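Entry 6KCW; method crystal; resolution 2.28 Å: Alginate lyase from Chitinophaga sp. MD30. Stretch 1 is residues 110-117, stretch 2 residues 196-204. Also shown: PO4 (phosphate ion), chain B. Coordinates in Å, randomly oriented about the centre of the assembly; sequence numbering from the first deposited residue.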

# COMPACT_ATOMS: atom_id res chain seq x y z
N ASP A 110 -14.94 -2.89 14.65
CA ASP A 110 -15.72 -4.11 14.83
C ASP A 110 -14.86 -5.32 15.09
O ASP A 110 -15.39 -6.43 15.19
N GLY A 111 -13.54 -5.14 15.19
CA GLY A 111 -12.64 -6.20 15.59
C GLY A 111 -12.44 -7.30 14.58
O GLY A 111 -11.90 -8.36 14.93
N ASN A 112 -12.83 -7.07 13.32
CA ASN A 112 -12.85 -8.09 12.28
C ASN A 112 -11.84 -7.86 11.16
O ASN A 112 -11.81 -8.63 10.20
N GLY A 113 -11.03 -6.81 11.23
CA GLY A 113 -9.99 -6.65 10.22
C GLY A 113 -9.40 -5.26 10.22
O GLY A 113 -9.86 -4.35 10.91
N GLY A 114 -8.35 -5.12 9.42
CA GLY A 114 -7.71 -3.83 9.18
C GLY A 114 -6.79 -3.93 7.99
O GLY A 114 -6.72 -4.97 7.33
N THR A 115 -6.07 -2.84 7.72
CA THR A 115 -5.03 -2.82 6.69
C THR A 115 -3.83 -2.02 7.15
O THR A 115 -3.94 -1.08 7.95
N LEU A 116 -2.66 -2.38 6.60
CA LEU A 116 -1.43 -1.61 6.71
C LEU A 116 -1.13 -1.16 5.28
O LEU A 116 -0.67 -1.95 4.46
N ARG A 117 -1.43 0.10 4.97
CA ARG A 117 -1.06 0.70 3.69
C ARG A 117 -0.30 2.00 3.95
O ARG A 117 -0.09 2.41 5.10
N ARG A 196 -3.06 -3.66 18.02
CA ARG A 196 -4.13 -4.64 18.02
C ARG A 196 -4.85 -4.52 16.69
O ARG A 196 -5.37 -3.44 16.37
N TRP A 197 -4.83 -5.59 15.89
CA TRP A 197 -5.51 -5.59 14.60
C TRP A 197 -6.96 -6.03 14.72
O TRP A 197 -7.85 -5.42 14.11
N THR A 198 -7.20 -7.08 15.49
CA THR A 198 -8.49 -7.75 15.55
C THR A 198 -8.80 -8.13 16.99
O THR A 198 -7.89 -8.30 17.81
N THR A 199 -10.10 -8.26 17.30
CA THR A 199 -10.51 -8.98 18.49
C THR A 199 -11.19 -10.30 18.18
O THR A 199 -11.40 -11.11 19.10
N ASN A 200 -11.50 -10.56 16.92
CA ASN A 200 -12.04 -11.84 16.45
C ASN A 200 -10.89 -12.68 15.89
O ASN A 200 -10.34 -12.34 14.83
N ASP A 201 -10.56 -13.79 16.57
CA ASP A 201 -9.45 -14.65 16.16
C ASP A 201 -9.69 -15.32 14.80
O ASP A 201 -8.72 -15.73 14.17
N ALA A 202 -10.93 -15.47 14.36
CA ALA A 202 -11.18 -16.03 13.03
C ALA A 202 -10.79 -15.08 11.91
O ALA A 202 -10.79 -15.48 10.75
N GLN A 203 -10.46 -13.83 12.24
CA GLN A 203 -10.08 -12.82 11.26
C GLN A 203 -8.69 -12.25 11.52
O GLN A 203 -8.36 -11.19 10.99
N ARG A 204 -7.86 -12.92 12.33
CA ARG A 204 -6.59 -12.34 12.77
C ARG A 204 -5.47 -12.46 11.75
O ARG A 204 -4.45 -11.78 11.91

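This is a modest, mixed contact, burying 403 Å² over both sides, in which a backbone carbonyl anchors one end and a tryptophan ring packs along a glycine-rich strand at the other.

The anchor is Gly111. Its carbonyl O accepts two hydrogen bonds from consecutive amides, Thr199 N to Gly111 O at 3.0 Å and Asn200 N to Gly111 O at 3.0 Å; the second is the straighter, with an N-H...O angle of 157° against 139°. One oxygen can serve both donors because the loop of the second stretch turns its successive NH groups onto it. Glycine suits this position twice over. Its positive phi, 71°, by itself favours glycine, and a CB here would lie 2.0 Å from Thr199 OG1, a clash.

Around this anchor the two threonines, both p rotamers, lie with CA-to-CB sideways. Thr198 CB sits 3.5 Å from Gly111 O, and its methyl CG2 reaches to 3.9 Å from Gly113 N, so the branched side chain packs beside the backbone of the first stretch; it makes no hydrogen bond across the contact.

Asn112 begins with its CB directed away, but at chi1 -64° (m) the amide end comes back, placing Asn112 OD1 3.5 Å from Asn200 CB. Its backbone NH is held locally, Asn112 N donating to Asp110 OD1 at 3.2 Å, so that Asp110, which makes no contact with the other stretch, instead braces the turn before the strand. Asn200 points toward the first stretch as a t rotamer. Its side chain also organises its own loop: Ala202 N donates to Asn200 OD1 at 3.2 Å, while Gln203 N bonds to Asn200 O at 3.0 Å, closing the turn around the short 3-10 segment. That turn brings round Gln203, also directed toward the first stretch; Gln203 CB comes 3.3 Å from Asn112 O, an approach set by the backbone, while chi1 and chi2, both m, direct the rest of the chain.

At the strand end, Trp197 has the largest covered area of any residue here. Its CA-to-CB bond is sideways, yet chi1 of -63° (m) and chi2 of 104° carry the indole over to the strand. There Thr115 O meets the ring edge, near its plane, at 3.7 Å from Trp197 CZ3. Leu116, extended in the tt rotamer and pointing toward the second stretch, supplies the apolar contact, Leu116 CB to Trp197 CH2 at 3.9 Å. The absence of a side chain at Gly114 lets the indole lie close to the strand: a CB there would point toward the second stretch and lie 3.5 Å from Trp197 CE3, a close approach. Gly113 is glycine for a backbone reason, since at its phi and psi a CB would jam against the preceding carbonyl.

Thr115, a p rotamer, turns away and finds a hydrogen bond for OG1 elsewhere in the structure. Arg117 lies out of reach of the second stretch; Arg117 NH2 donates to phosphate O1 at 3.2 Å, almost linearly, and this ion probably comes from the crystallisation liquor.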

# COMPACT_ATOMS: atom_id res chain seq x y z
CB ASP A 110 -16.66 -4.35 13.64
CG ASP A 110 -15.93 -4.74 12.35
OD1 ASP A 110 -14.69 -4.69 12.33
OD2 ASP A 110 -16.62 -5.06 11.34
CB ASN A 112 -14.26 -8.18 11.64
CG ASN A 112 -15.34 -8.62 12.63
OD1 ASN A 112 -15.06 -9.36 13.57
ND2 ASN A 112 -16.57 -8.18 12.40
CB THR A 115 -5.49 -2.22 5.36
OG1 THR A 115 -6.12 -0.96 5.59
CG2 THR A 115 -6.41 -3.17 4.61
CB LEU A 116 -0.31 -2.46 7.30
CG LEU A 116 0.92 -1.87 8.02
CD1 LEU A 116 1.86 -2.97 8.47
CD2 LEU A 116 1.66 -0.86 7.14
CB ARG A 117 -2.29 0.97 2.80
CG ARG A 117 -3.04 -0.28 2.40
CD ARG A 117 -4.38 0.04 1.71
NE ARG A 117 -5.17 1.01 2.45
CZ ARG A 117 -6.24 1.62 1.97
NH1 ARG A 117 -6.67 1.37 0.74
NH2 ARG A 117 -6.89 2.49 2.72
CB ARG A 196 -5.06 -4.41 19.21
CG ARG A 196 -6.32 -5.27 19.27
CD ARG A 196 -6.90 -5.26 20.69
NE ARG A 196 -7.22 -3.91 21.14
CZ ARG A 196 -7.98 -3.63 22.21
NH1 ARG A 196 -8.49 -4.61 22.96
NH2 ARG A 196 -8.23 -2.37 22.53
CB TRP A 197 -4.83 -6.54 13.60
CG TRP A 197 -3.44 -6.15 13.26
CD1 TRP A 197 -2.31 -6.72 13.70
CD2 TRP A 197 -3.04 -5.09 12.37
NE1 TRP A 197 -1.22 -6.09 13.16
CE2 TRP A 197 -1.64 -5.09 12.34
CE3 TRP A 197 -3.74 -4.15 11.60
CZ2 TRP A 197 -0.91 -4.18 11.57
CZ3 TRP A 197 -3.02 -3.25 10.85
CH2 TRP A 197 -1.62 -3.27 10.83
CB THR A 198 -8.49 -9.01 14.66
OG1 THR A 198 -7.46 -9.89 15.11
CG2 THR A 198 -8.21 -8.66 13.20
CB THR A 199 -11.41 -8.11 19.39
OG1 THR A 199 -12.37 -7.42 18.59
CG2 THR A 199 -10.57 -7.10 20.16
CB ASN A 200 -13.11 -11.61 15.39
CG ASN A 200 -13.57 -12.89 14.73
OD1 ASN A 200 -13.53 -13.97 15.32
ND2 ASN A 200 -14.02 -12.79 13.48
CB ASP A 201 -9.20 -15.75 17.19
CG ASP A 201 -8.45 -15.25 18.42
OD1 ASP A 201 -7.74 -14.23 18.32
OD2 ASP A 201 -8.58 -15.89 19.49
CB ALA A 202 -12.66 -16.43 12.87
CB GLN A 203 -11.11 -11.69 11.25
CG GLN A 203 -12.51 -12.07 10.74
CD GLN A 203 -12.52 -12.49 9.27
OE1 GLN A 203 -11.53 -12.29 8.55
NE2 GLN A 203 -13.61 -13.10 8.84
CB ARG A 204 -6.13 -12.98 14.07
CG ARG A 204 -6.02 -14.49 13.98
CD ARG A 204 -5.71 -15.07 15.34
NE ARG A 204 -4.37 -14.65 15.73
CZ ARG A 204 -3.28 -15.40 15.58
NH1 ARG A 204 -3.37 -16.62 15.09
NH2 ARG A 204 -2.11 -14.92 15.94
P PO4 B . -9.93 5.31 2.84
O1 PO4 B . -9.51 4.20 1.90
O2 PO4 B . -11.40 5.60 2.63
O3 PO4 B . -9.20 6.59 2.53
O4 PO4 B . -9.72 4.85 4.29